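Local coordinates for protein glutathione peroxidase (Trypanosoma cruzi, PDB 3E0U) that probably reduces peroxides, as a thioredoxin-fold enzyme of the glutathione peroxidase family, at residues 18-21 and 22-25. Numbering follows the deposited sequence.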
ATOM      1  N   TYR A  18      -7.608  12.084  -4.974  1.00 48.43           N
ATOM      2  CA  TYR A  18      -8.119  11.332  -3.828  1.00 51.03           C
ATOM      3  C   TYR A  18      -7.850  12.103  -2.549  1.00 50.79           C
ATOM      4  O   TYR A  18      -6.800  12.743  -2.404  1.00 53.16           O
ATOM      5  CB  TYR A  18      -7.498   9.912  -3.764  1.00 49.31           C
ATOM      6  CG  TYR A  18      -7.925   9.039  -2.565  1.00 47.58           C
ATOM      7  CD1 TYR A  18      -6.969   8.579  -1.651  1.00 45.98           C
ATOM      8  CD2 TYR A  18      -9.253   8.624  -2.394  1.00 45.55           C
ATOM      9  CE1 TYR A  18      -7.347   7.832  -0.532  1.00 45.35           C
ATOM     10  CE2 TYR A  18      -9.628   7.820  -1.311  1.00 42.33           C
ATOM     11  CZ  TYR A  18      -8.689   7.492  -0.359  1.00 45.19           C
ATOM     12  OH  TYR A  18      -9.004   6.677   0.699  1.00 45.83           O
ATOM     13  N   ASP A  19      -8.787  12.042  -1.619  1.00 48.81           N
ATOM     14  CA  ASP A  19      -8.561  12.637  -0.301  1.00 46.84           C
ATOM     15  C   ASP A  19      -7.657  11.691   0.549  1.00 47.40           C
ATOM     16  O   ASP A  19      -8.154  10.848   1.332  1.00 50.39           O
ATOM     17  CB  ASP A  19      -9.912  12.866   0.375  1.00 46.22           C
ATOM     18  CG  ASP A  19      -9.819  13.778   1.590  1.00 47.86           C
ATOM     19  OD1 ASP A  19      -8.783  14.433   1.815  1.00 49.37           O
ATOM     20  OD2 ASP A  19     -10.822  13.864   2.322  1.00 49.40           O
ATOM     21  N   LEU A  20      -6.342  11.809   0.378  1.00 42.24           N
ATOM     22  CA  LEU A  20      -5.426  11.040   1.141  1.00 40.63           C
ATOM     23  C   LEU A  20      -5.398  11.395   2.638  1.00 41.00           C
ATOM     24  O   LEU A  20      -5.249  10.515   3.509  1.00 40.73           O
ATOM     25  CB  LEU A  20      -4.029  11.172   0.508  1.00 41.76           C
ATOM     26  CG  LEU A  20      -2.934  10.172   0.883  1.00 43.32           C
ATOM     27  CD1 LEU A  20      -3.413   8.732   0.717  1.00 42.39           C
ATOM     28  CD2 LEU A  20      -1.620  10.432   0.103  1.00 41.46           C
ATOM     29  N   SER A  21      -5.507  12.687   2.919  1.00 41.34           N
ATOM     30  CA  SER A  21      -5.353  13.234   4.272  1.00 44.12           C
ATOM     31  C   SER A  21      -6.459  12.839   5.244  1.00 43.56           C
ATOM     32  O   SER A  21      -6.313  13.064   6.453  1.00 40.55           O
ATOM     33  CB  SER A  21      -5.181  14.778   4.246  1.00 44.81           C
ATOM     34  OG  SER A  21      -4.013  15.135   3.500  1.00 45.78           O
ATOM     35  N   GLN A  22      -7.560  12.269   4.732  1.00 45.30           N
ATOM     36  CA  GLN A  22      -8.608  11.738   5.635  1.00 43.88           C
ATOM     37  C   GLN A  22      -8.023  10.591   6.523  1.00 43.97           C
ATOM     38  O   GLN A  22      -8.531  10.288   7.584  1.00 43.60           O
ATOM     39  CB  GLN A  22      -9.840  11.238   4.854  1.00 41.92           C
ATOM     40  CG  GLN A  22      -9.599   9.932   4.025  1.00 44.10           C
ATOM     41  CD  GLN A  22     -10.886   9.408   3.350  1.00 45.73           C
ATOM     42  OE1 GLN A  22     -11.868   9.087   4.032  1.00 47.86           O
ATOM     43  NE2 GLN A  22     -10.901   9.377   2.014  1.00 44.71           N
ATOM     44  N   HIS A  23      -6.934   9.975   6.090  1.00 42.59           N
ATOM     45  CA  HIS A  23      -6.341   8.859   6.839  1.00 43.38           C
ATOM     46  C   HIS A  23      -5.275   9.298   7.824  1.00 46.79           C
ATOM     47  O   HIS A  23      -4.618   8.450   8.430  1.00 47.95           O
ATOM     48  CB  HIS A  23      -5.733   7.840   5.838  1.00 40.27           C
ATOM     49  CG  HIS A  23      -6.745   7.274   4.898  1.00 35.61           C
ATOM     50  ND1 HIS A  23      -6.675   7.467   3.532  1.00 37.33           N
ATOM     51  CD2 HIS A  23      -7.959   6.719   5.140  1.00 33.36           C
ATOM     52  CE1 HIS A  23      -7.794   7.034   2.971  1.00 35.53           C
ATOM     53  NE2 HIS A  23      -8.572   6.542   3.925  1.00 37.98           N
ATOM     54  N   LYS A  24      -5.049  10.619   7.920  1.00 49.05           N
ATOM     55  CA  LYS A  24      -4.013  11.188   8.792  1.00 49.37           C
ATOM     56  C   LYS A  24      -4.334  10.993  10.287  1.00 47.59           C
ATOM     57  O   LYS A  24      -5.443  11.253  10.732  1.00 46.13           O
ATOM     58  CB  LYS A  24      -3.782  12.661   8.444  1.00 52.90           C
ATOM     59  CG  LYS A  24      -2.980  13.478   9.454  1.00 56.31           C
ATOM     60  CD  LYS A  24      -1.454  13.523   9.172  1.00 58.47           C
ATOM     61  CE  LYS A  24      -0.712  14.541  10.103  1.00 56.94           C
ATOM     62  NZ  LYS A  24       0.788  14.578   9.891  1.00 57.51           N
ATOM     63  N   GLY A  25      -3.375  10.454  11.037  1.00 45.79           N
ATOM     64  CA  GLY A  25      -3.590  10.220  12.450  1.00 46.30           C
ATOM     65  C   GLY A  25      -4.121   8.822  12.682  1.00 46.10           C
ATOM     66  O   GLY A  25      -4.846   8.581  13.654  1.00 44.02           O
TER
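A short 3-10 turn in the loop before strand 28-33 brings Leu20 and Ser21 against His23 and Lys24 through successive backbone hydrogen bonds. His23 N donates to Leu20 O at 3.1 Å, nearly straight at 166°, and Lys24 N reaches Ser21 O, also at 3.1 Å; both bonds have the i to i+3 spacing of 3-10 structure, the second closing the turn at its end. Asp19, just before the turn, is the centre of an inverse gamma turn, closed by a weak bond from Leu20 N to Tyr18 O. Its own carbonyl is taken by a side chain: Gln22 NE2 donates to Asp19 O at 3.2 Å, lying in the carbonyl plane on a lone pair, with the oxygen close to the plane of the amide. Gln22 CG sits between its backbone N and carbonyl carbon, and this chi1 of 70° turns the chain, extended beyond CG, back toward Asp19. The same CG lies 3.5 Å above the centre of the His23 ring, while the Tyr18 ring meets the imidazole rim to rim, their planes 29° apart. Asp19 OD2 lies 3.8 Å from Gln22 CB. On the side of strand 60-65, Tyr18, Leu20 and His23 touch Leu62, and a backbone bond joins Tyr18 to Val10. The arrangement is that of a surface 3-10 turn leading toward strand 28-33, an inner strand of the mixed sheet in this thioredoxin fold.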